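Alkaline serine protease AL20 (Nesterenkonia abyssinica, PDB 3CP7) probably cleaves peptide bonds as a secreted, chymotrypsin-like serine protease active under alkaline conditions. Local coordinates at residues P120-Y128 / G154-C162. Numbering follows the deposited sequence.
Sequences PRGQYYSAY and GSSTQGIPC
The carbonyl O of S156 is held by both terminal nitrogens of R121: NH1 gives a fairly straight bond of 2.8 Å, lying in the guanidinium plane, while NH2 adds a weak one at 3.1 Å. NH2 also donates to T157 O at 3.1 Å, approaching from above that carbonyl's plane, so a single guanidinium spans two successive carbonyls of the turn that leads into strand 158-161. A bend at chi3 (69°) swings the arginine end toward this turn, and CG of Q158 sits over one guanidinium face, with CD above the centre and the amide plane turned 40° from the guanidinium. With an alanine in place of R121, both carbonyls would probably lose their side-chain donors and the Q158 methylene beside the guanidinium would lose its cover.

Q158 reaches toward 120-128 in its turn, extended beyond CG. Its OE1 accepts from G122 N at 2.8 Å, in the amide carbonyl plane, and its NE2 donates to a water that also bonds Y125 OH, P120 O and Q123 N. One amide thereby ties strand 158-161 to the bend before strand 124-129. These strands belong to the second six-stranded antiparallel sheet of a trypsin-like fold, with strand 142-150 between them; the short segments are turned 72° from each other, consistent with a strongly twisted sheet. Farther along, the contact turns apolar: I160 CD1 packs on A127 CB at 3.7 Å, CG2 approaches the Y125 ring obliquely at CD1 (4.4 Å), and W173 of strand 172-175 touches all three side chains.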
loop_
_atom_site.group_PDB
_atom_site.type_symbol
_atom_site.label_atom_id
_atom_site.label_comp_id
_atom_site.label_asym_id
_atom_site.label_seq_id
_atom_site.Cartn_x
_atom_site.Cartn_y
_atom_site.Cartn_z
ATOM N N PRO A 120 -3.485 3.688 24.604
ATOM C CA PRO A 120 -4.417 4.735 25.008
ATOM C C PRO A 120 -4.146 6.074 24.331
ATOM O O PRO A 120 -3.007 6.374 23.957
ATOM C CB PRO A 120 -4.168 4.853 26.518
ATOM C CG PRO A 120 -3.671 3.513 26.915
ATOM C CD PRO A 120 -2.795 3.095 25.762
ATOM N N ARG A 121 -5.206 6.856 24.174
ATOM C CA ARG A 121 -5.090 8.257 23.803
ATOM C C ARG A 121 -4.628 9.083 25.003
ATOM O O ARG A 121 -4.781 8.660 26.152
ATOM C CB ARG A 121 -6.440 8.775 23.291
ATOM C CG ARG A 121 -6.927 8.051 22.041
ATOM C CD ARG A 121 -8.271 8.583 21.538
ATOM N NE ARG A 121 -8.183 9.938 20.988
ATOM C CZ ARG A 121 -7.716 10.237 19.774
ATOM N NH1 ARG A 121 -7.282 9.275 18.978
ATOM N NH2 ARG A 121 -7.653 11.496 19.360
ATOM N N GLY A 122 -4.063 10.253 24.736
ATOM C CA GLY A 122 -3.737 11.204 25.794
ATOM C C GLY A 122 -2.493 10.876 26.586
ATOM O O GLY A 122 -2.330 11.346 27.717
ATOM N N GLN A 123 -1.593 10.102 25.986
ATOM C CA GLN A 123 -0.322 9.776 26.623
ATOM C C GLN A 123 0.695 10.909 26.486
ATOM O O GLN A 123 0.513 11.829 25.690
ATOM C CB GLN A 123 0.263 8.502 26.014
ATOM C CG GLN A 123 -0.612 7.264 26.154
ATOM C CD GLN A 123 -0.486 6.621 27.507
ATOM O OE1 GLN A 123 0.206 5.612 27.665
ATOM N NE2 GLN A 123 -1.130 7.214 28.503
ATOM N N TYR A 124 1.771 10.820 27.265
ATOM C CA TYR A 124 2.881 11.751 27.194
ATOM C C TYR A 124 3.889 11.268 26.145
ATOM O O TYR A 124 4.248 10.083 26.111
ATOM C CB TYR A 124 3.562 11.857 28.566
ATOM C CG TYR A 124 4.688 12.859 28.628
ATOM C CD1 TYR A 124 4.449 14.192 28.939
ATOM C CD2 TYR A 124 5.998 12.470 28.376
ATOM C CE1 TYR A 124 5.492 15.111 28.998
ATOM C CE2 TYR A 124 7.038 13.379 28.429
ATOM C CZ TYR A 124 6.784 14.696 28.740
ATOM O OH TYR A 124 7.838 15.588 28.798
ATOM N N TYR A 125 4.350 12.200 25.318
ATOM C CA TYR A 125 5.251 11.900 24.218
ATOM C C TYR A 125 6.478 12.778 24.197
ATOM O O TYR A 125 6.455 13.928 24.652
ATOM C CB TYR A 125 4.539 12.115 22.873
ATOM C CG TYR A 125 3.469 11.100 22.562
ATOM C CD1 TYR A 125 2.127 11.372 22.829
ATOM C CD2 TYR A 125 3.799 9.855 22.010
ATOM C CE1 TYR A 125 1.135 10.443 22.542
ATOM C CE2 TYR A 125 2.812 8.914 21.720
ATOM C CZ TYR A 125 1.474 9.216 22.002
ATOM O OH TYR A 125 0.476 8.321 21.725
ATOM N N SER A 126 7.539 12.220 23.616
ATOM C CA SER A 126 8.698 12.955 23.161
ATOM C C SER A 126 8.771 12.782 21.645
ATOM O O SER A 126 8.883 11.650 21.150
ATOM C CB SER A 126 9.961 12.387 23.810
ATOM O OG SER A 126 9.889 12.522 25.218
ATOM N N ALA A 127 8.663 13.892 20.918
ATOM C CA ALA A 127 8.662 13.873 19.446
ATOM C C ALA A 127 9.944 14.499 18.927
ATOM O O ALA A 127 10.452 15.454 19.510
ATOM C CB ALA A 127 7.455 14.617 18.906
ATOM N N TYR A 128 10.468 13.960 17.831
ATOM C CA TYR A 128 11.768 14.366 17.302
ATOM C C TYR A 128 11.689 14.639 15.819
ATOM O O TYR A 128 10.852 14.066 15.119
ATOM C CB TYR A 128 12.824 13.281 17.589
ATOM C CG TYR A 128 13.085 13.166 19.064
ATOM C CD1 TYR A 128 12.266 12.386 19.872
ATOM C CD2 TYR A 128 14.133 13.867 19.660
ATOM C CE1 TYR A 128 12.474 12.304 21.247
ATOM C CE2 TYR A 128 14.353 13.788 21.037
ATOM C CZ TYR A 128 13.514 13.021 21.814
ATOM O OH TYR A 128 13.708 12.920 23.170
ATOM N N GLY A 154 -11.865 17.208 15.639
ATOM C CA GLY A 154 -12.664 16.024 15.924
ATOM C C GLY A 154 -12.237 14.741 15.238
ATOM O O GLY A 154 -12.907 13.718 15.383
ATOM N N SER A 155 -11.131 14.777 14.492
ATOM C CA SER A 155 -10.601 13.547 13.915
ATOM C C SER A 155 -9.872 12.755 14.992
ATOM O O SER A 155 -9.734 13.217 16.125
ATOM C CB SER A 155 -9.663 13.851 12.739
ATOM O OG SER A 155 -8.317 14.057 13.161
ATOM N N SER A 156 -9.394 11.568 14.618
ATOM C CA SER A 156 -8.681 10.698 15.556
ATOM C C SER A 156 -7.224 11.118 15.795
ATOM O O SER A 156 -6.520 10.500 16.608
ATOM C CB SER A 156 -8.745 9.239 15.099
ATOM O OG SER A 156 -8.093 9.101 13.844
ATOM N N THR A 157 -6.742 12.149 15.099
ATOM C CA THR A 157 -5.365 12.604 15.367
ATOM C C THR A 157 -5.253 13.206 16.770
ATOM O O THR A 157 -6.273 13.501 17.426
ATOM C CB THR A 157 -4.854 13.620 14.329
ATOM O OG1 THR A 157 -5.619 14.824 14.442
ATOM C CG2 THR A 157 -4.991 13.053 12.926
ATOM N N GLN A 158 -4.020 13.364 17.234
ATOM C CA GLN A 158 -3.749 13.994 18.528
ATOM C C GLN A 158 -2.710 15.079 18.360
ATOM O O GLN A 158 -1.876 15.011 17.454
ATOM C CB GLN A 158 -3.242 12.976 19.546
ATOM C CG GLN A 158 -4.164 11.795 19.760
ATOM C CD GLN A 158 -3.694 10.930 20.909
ATOM O OE1 GLN A 158 -4.207 11.032 22.021
ATOM N NE2 GLN A 158 -2.686 10.107 20.662
ATOM N N GLY A 159 -2.761 16.072 19.243
ATOM C CA GLY A 159 -1.820 17.173 19.205
ATOM C C GLY A 159 -0.985 17.251 20.459
ATOM O O GLY A 159 -1.449 16.912 21.551
ATOM N N ILE A 160 0.259 17.688 20.290
ATOM C CA ILE A 160 1.130 18.012 21.418
ATOM C C ILE A 160 1.734 19.406 21.253
ATOM O O ILE A 160 1.913 19.875 20.138
ATOM C CB ILE A 160 2.284 16.976 21.595
ATOM C CG1 ILE A 160 3.146 16.855 20.318
ATOM C CG2 ILE A 160 1.724 15.629 22.030
ATOM C CD1 ILE A 160 4.400 15.986 20.467
ATOM N N PRO A 161 2.082 20.071 22.370
ATOM C CA PRO A 161 2.788 21.345 22.229
ATOM C C PRO A 161 4.144 21.131 21.558
ATOM O O PRO A 161 4.922 20.271 21.995
ATOM C CB PRO A 161 2.963 21.827 23.677
ATOM C CG PRO A 161 2.784 20.614 24.532
ATOM C CD PRO A 161 1.860 19.694 23.782
ATOM N N CYS A 162 4.412 21.879 20.493
ATOM C CA CYS A 162 5.610 21.646 19.694
ATOM C C CYS A 162 5.859 22.775 18.725
ATOM O O CYS A 162 4.980 23.121 17.944
ATOM C CB CYS A 162 5.447 20.349 18.896
ATOM S SG CYS A 162 6.919 19.854 17.996
HETATM O O HOH W 1 -1.716 8.772 23.300
#